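Local coordinates for amidohydrolase family protein (Acinetobacter baumannii, PDB 4I6K), which probably hydrolyses 2-pyrone-4,6-dicarboxylic acid, as a member of the amidohydrolase family, and can bind citric acid, at residues Y195-F198 with L199-N203; A263-A266 with F267-V271. All coordinates share one frame; numbering follows the deposited sequence.

Following the chain from its N terminus, contact 1 comes first, in the C-terminal part of helix 193-201, and contact 2 later, in that of helix 260-270. Each joins two adjoining segments within one continuous stretch, so neither closes a long loop, and because contact 1 is complete before contact 2 begins they neither nest nor cross. Their centres lie 24 Å apart and their nearest atoms about 11 Å, without touching. The eight parallel strands, in sequential order with helices between them, fit the (βα)8-barrel of amidohydrolases. Contact 1 belongs to the crossover from strand 176-178 to strand 207-210, contact 2 follows strand 243-244, and both lean on helix 222-237.

Contact 1 (Y195-F198 with L199-N203); sequences YQKF and LSLLN
From Tyr-195 to Ser-200 the backbone runs as an alpha-helix, with Leu-199 N bonded to Tyr-195 O at 2.9 Å and Ser-200 N to Gln-196 O, and in the last turn Leu-201 N bonds to Phe-198 O at 3.0 Å and weakly to Lys-197 O. The bond to Phe-198 O is of the i to i+3, 3-10 kind, its donor 63° out of the carbonyl plane.

On the buried side, Leu-199 lays its CD1 methyl obliquely against the Tyr-195 ring, 3.7 Å from CD2. The tyrosine CG lies opposite its own backbone N (chi1 -165°), which carries the ring forward along the helix to meet this leucine one turn on. Phe-198 and Leu-202 repeat the i to i+4 pairing: Leu-202 CG stands over one ring face, offset toward the rim, while CD2 comes within 3.8 Å of Phe-198 CE2. On the exposed side, Ser-200 turns its hydroxyl back onto the helix, chi1 68° placing OG between N and the carbonyl carbon. As donor, Ser-200 OG lies 2.5 Å from Lys-197 O, so short that its exact placement is doubtful.

Within the strand 176-178, helix 193-201, strand 207-210 unit, Phe-198 and Leu-201 face Leu-162 and Leu-166 of helix 159-169, and Leu-199 meets Ile-233 and Phe-234 of helix 222-237. Tyr-195 OH is hydrogen-bonded to Phe-181 O, and Leu-202 packs onto His-207 and Ile-209 of the following strand.

Contact 2 (A263-A266 with F267-V271); sequences AIKA and FKQIV
Ala-266 and Ile-270 form the tight part of this helical turn: Ile-270 N donates to Ala-266 O at 2.8 Å with an N-H...O angle of 171°, almost straight. Ile-270 CD1 also comes to 3.3 Å from Ala-266 O, so the isoleucine branch lies close against the oxygen its own N-H binds; CD1 is farther from the alanine methyl, 4.4 Å from CB. Phe-267 brings its CB to 3.4 Å from Ile-264 O, which lies at the ring edge near its plane. Its CG is anti to N (chi1 168°), sending the ring toward the C-terminal end, where Val-271 CB, within the same segment, stands over one face.

The solvent side is looser. Lys-268 runs extended alongside Ile-264, its CE 3.9 Å from CG2, and the bond from Lys-268 N to Ile-264 O is weak, at 3.3 Å. Lys-265 and Gln-269 cross at an angle, Gln-269 OE1 approaching Lys-265 CE no closer than 4.0 Å.

Phe-267 meets the Trp-245 ring with planes inclined at about 50°. Beyond the loop after strand 243-244, helix 260-270 packs through Phe-267 on Ile-280 and Leu-281 of helix 274-289 and through Ile-270 on Ala-227 and Tyr-231 of helix 222-237.

Contact 1 (Y195-F198 with L199-N203)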
loop_
_atom_site.group_PDB
_atom_site.type_symbol
_atom_site.label_atom_id
_atom_site.label_comp_id
_atom_site.label_asym_id
_atom_site.label_seq_id
_atom_site.Cartn_x
_atom_site.Cartn_y
_atom_site.Cartn_z
ATOM N N TYR A 195 -5.222 -12.817 -12.595
ATOM C CA TYR A 195 -5.693 -12.552 -11.253
ATOM C C TYR A 195 -5.899 -13.861 -10.511
ATOM O O TYR A 195 -5.623 -13.962 -9.303
ATOM C CB TYR A 195 -6.985 -11.736 -11.246
ATOM C CG TYR A 195 -7.270 -11.157 -9.871
ATOM C CD1 TYR A 195 -6.453 -10.169 -9.340
ATOM C CD2 TYR A 195 -8.333 -11.616 -9.097
ATOM C CE1 TYR A 195 -6.688 -9.638 -8.094
ATOM C CE2 TYR A 195 -8.575 -11.092 -7.851
ATOM C CZ TYR A 195 -7.743 -10.105 -7.355
ATOM O OH TYR A 195 -7.966 -9.572 -6.111
ATOM N N GLN A 196 -6.395 -14.859 -11.241
ATOM C CA GLN A 196 -6.636 -16.165 -10.673
ATOM C C GLN A 196 -5.317 -16.777 -10.231
ATOM O O GLN A 196 -5.231 -17.358 -9.156
ATOM C CB GLN A 196 -7.346 -17.090 -11.674
ATOM C CG GLN A 196 -8.786 -16.712 -11.979
ATOM C CD GLN A 196 -9.695 -16.792 -10.755
ATOM O OE1 GLN A 196 -9.769 -17.819 -10.088
ATOM N NE2 GLN A 196 -10.397 -15.701 -10.463
ATOM N N LYS A 197 -4.293 -16.665 -11.069
ATOM C CA LYS A 197 -2.992 -17.208 -10.710
ATOM C C LYS A 197 -2.490 -16.505 -9.456
ATOM O O LYS A 197 -2.053 -17.149 -8.496
ATOM C CB LYS A 197 -1.997 -17.035 -11.853
ATOM C CG LYS A 197 -0.589 -17.548 -11.532
ATOM C CD LYS A 197 -0.455 -19.056 -11.692
ATOM C CE LYS A 197 0.144 -19.413 -13.052
ATOM N NZ LYS A 197 0.345 -20.884 -13.215
ATOM N N PHE A 198 -2.575 -15.175 -9.472
ATOM C CA PHE A 198 -2.191 -14.332 -8.334
ATOM C C PHE A 198 -2.802 -14.845 -7.040
ATOM O O PHE A 198 -2.100 -15.065 -6.055
ATOM C CB PHE A 198 -2.618 -12.879 -8.600
ATOM C CG PHE A 198 -2.827 -12.061 -7.356
ATOM C CD1 PHE A 198 -4.096 -11.650 -6.988
ATOM C CD2 PHE A 198 -1.758 -11.697 -6.556
ATOM C CE1 PHE A 198 -4.287 -10.885 -5.846
ATOM C CE2 PHE A 198 -1.948 -10.944 -5.411
ATOM C CZ PHE A 198 -3.209 -10.538 -5.056
ATOM N N LEU A 199 -4.114 -15.064 -7.065
ATOM C CA LEU A 199 -4.847 -15.549 -5.908
ATOM C C LEU A 199 -4.289 -16.876 -5.404
ATOM O O LEU A 199 -4.155 -17.084 -4.202
ATOM C CB LEU A 199 -6.325 -15.713 -6.258
ATOM C CG LEU A 199 -7.141 -14.441 -6.456
ATOM C CD1 LEU A 199 -8.460 -14.783 -7.102
ATOM C CD2 LEU A 199 -7.364 -13.739 -5.129
ATOM N N SER A 200 -3.982 -17.781 -6.324
ATOM C CA SER A 200 -3.475 -19.092 -5.937
ATOM C C SER A 200 -2.078 -18.986 -5.303
ATOM O O SER A 200 -1.651 -19.865 -4.550
ATOM C CB SER A 200 -3.416 -19.998 -7.159
ATOM O OG SER A 200 -2.414 -19.541 -8.060
ATOM N N LEU A 201 -1.371 -17.907 -5.611
ATOM C CA LEU A 201 0.014 -17.744 -5.157
ATOM C C LEU A 201 0.059 -17.180 -3.754
ATOM O O LEU A 201 1.111 -17.170 -3.108
ATOM C CB LEU A 201 0.780 -16.806 -6.093
ATOM C CG LEU A 201 0.951 -17.283 -7.527
ATOM C CD1 LEU A 201 1.601 -16.200 -8.384
ATOM C CD2 LEU A 201 1.788 -18.544 -7.495
ATOM N N LEU A 202 -1.084 -16.687 -3.295
ATOM C CA LEU A 202 -1.157 -16.073 -1.982
ATOM C C LEU A 202 -0.931 -17.117 -0.900
ATOM O O LEU A 202 -1.491 -18.226 -0.957
ATOM C CB LEU A 202 -2.514 -15.404 -1.778
ATOM C CG LEU A 202 -2.830 -14.180 -2.632
ATOM C CD1 LEU A 202 -4.285 -13.791 -2.435
ATOM C CD2 LEU A 202 -1.909 -13.022 -2.270
ATOM N N ASN A 203 -0.113 -16.761 0.086
ATOM C CA ASN A 203 0.128 -17.656 1.216
ATOM C C ASN A 203 -0.270 -16.989 2.518
ATOM O O ASN A 203 0.186 -15.887 2.825
ATOM C CB ASN A 203 1.590 -18.104 1.262
ATOM C CG ASN A 203 1.810 -19.236 2.226
ATOM O OD1 ASN A 203 1.622 -19.074 3.438
ATOM N ND2 ASN A 203 2.208 -20.403 1.700
#

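Contact 2 (A263-A266 with F267-V271)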
loop_
_atom_site.group_PDB
_atom_site.type_symbol
_atom_site.label_atom_id
_atom_site.label_comp_id
_atom_site.label_asym_id
_atom_site.label_seq_id
_atom_site.Cartn_x
_atom_site.Cartn_y
_atom_site.Cartn_z
ATOM N N ALA A 263 -14.142 7.394 0.617
ATOM C CA ALA A 263 -13.300 6.240 0.882
ATOM C C ALA A 263 -13.846 5.451 2.071
ATOM O O ALA A 263 -14.075 4.246 1.961
ATOM C CB ALA A 263 -11.850 6.670 1.121
ATOM N N ILE A 264 -14.071 6.137 3.194
ATOM C CA ILE A 264 -14.669 5.523 4.388
ATOM C C ILE A 264 -15.970 4.797 4.058
ATOM O O ILE A 264 -16.205 3.682 4.525
ATOM C CB ILE A 264 -15.014 6.573 5.462
ATOM C CG1 ILE A 264 -13.800 7.441 5.797
ATOM C CG2 ILE A 264 -15.546 5.892 6.716
ATOM C CD1 ILE A 264 -12.664 6.666 6.391
ATOM N N LYS A 265 -16.810 5.443 3.252
ATOM C CA LYS A 265 -18.146 4.938 2.939
ATOM C C LYS A 265 -18.120 3.623 2.153
ATOM O O LYS A 265 -18.813 2.667 2.503
ATOM C CB LYS A 265 -18.958 5.999 2.194
ATOM C CG LYS A 265 -20.401 5.607 1.946
ATOM C CD LYS A 265 -21.219 6.801 1.493
ATOM C CE LYS A 265 -22.680 6.414 1.308
ATOM N NZ LYS A 265 -23.332 5.965 2.576
ATOM N N ALA A 266 -17.317 3.574 1.095
ATOM C CA ALA A 266 -17.192 2.356 0.307
ATOM C C ALA A 266 -16.651 1.193 1.152
ATOM O O ALA A 266 -17.021 0.036 0.958
ATOM C CB ALA A 266 -16.300 2.603 -0.901
ATOM N N PHE A 267 -15.774 1.500 2.096
ATOM C CA PHE A 267 -15.201 0.450 2.910
ATOM C C PHE A 267 -16.308 -0.271 3.667
ATOM O O PHE A 267 -16.332 -1.502 3.741
ATOM C CB PHE A 267 -14.154 1.019 3.876
ATOM C CG PHE A 267 -13.738 0.050 4.935
ATOM C CD1 PHE A 267 -14.182 0.200 6.241
ATOM C CD2 PHE A 267 -12.931 -1.035 4.621
ATOM C CE1 PHE A 267 -13.815 -0.700 7.234
ATOM C CE2 PHE A 267 -12.570 -1.944 5.597
ATOM C CZ PHE A 267 -13.016 -1.775 6.914
ATOM N N LYS A 268 -17.229 0.509 4.227
ATOM C CA LYS A 268 -18.316 -0.038 5.034
ATOM C C LYS A 268 -19.300 -0.798 4.157
ATOM O O LYS A 268 -20.012 -1.681 4.626
ATOM C CB LYS A 268 -19.034 1.079 5.786
ATOM C CG LYS A 268 -18.157 1.857 6.758
ATOM C CD LYS A 268 -19.000 2.819 7.606
ATOM C CE LYS A 268 -18.139 3.680 8.519
ATOM N NZ LYS A 268 -18.822 4.946 8.911
ATOM N N GLN A 269 -19.413 -0.399 2.900
ATOM C CA GLN A 269 -20.148 -1.175 1.920
ATOM C C GLN A 269 -19.522 -2.479 1.507
ATOM O O GLN A 269 -20.182 -3.490 1.428
ATOM C CB GLN A 269 -20.451 -0.348 0.697
ATOM C CG GLN A 269 -21.716 0.413 0.859
ATOM C CD GLN A 269 -21.814 1.562 -0.081
ATOM O OE1 GLN A 269 -22.400 2.594 0.247
ATOM N NE2 GLN A 269 -21.233 1.406 -1.263
ATOM N N ILE A 270 -18.235 -2.447 1.254
ATOM C CA ILE A 270 -17.483 -3.663 0.987
ATOM C C ILE A 270 -17.409 -4.557 2.226
ATOM O O ILE A 270 -17.646 -5.756 2.151
ATOM C CB ILE A 270 -16.051 -3.345 0.531
ATOM C CG1 ILE A 270 -16.074 -2.662 -0.841
ATOM C CG2 ILE A 270 -15.209 -4.624 0.488
ATOM C CD1 ILE A 270 -14.974 -1.641 -1.028
ATOM N N VAL A 271 -17.062 -3.968 3.364
ATOM C CA VAL A 271 -16.953 -4.722 4.600
ATOM C C VAL A 271 -18.093 -4.331 5.520
ATOM O O VAL A 271 -17.951 -3.459 6.382
ATOM C CB VAL A 271 -15.609 -4.464 5.308
ATOM C CG1 VAL A 271 -15.451 -5.388 6.519
ATOM C CG2 VAL A 271 -14.464 -4.656 4.331
#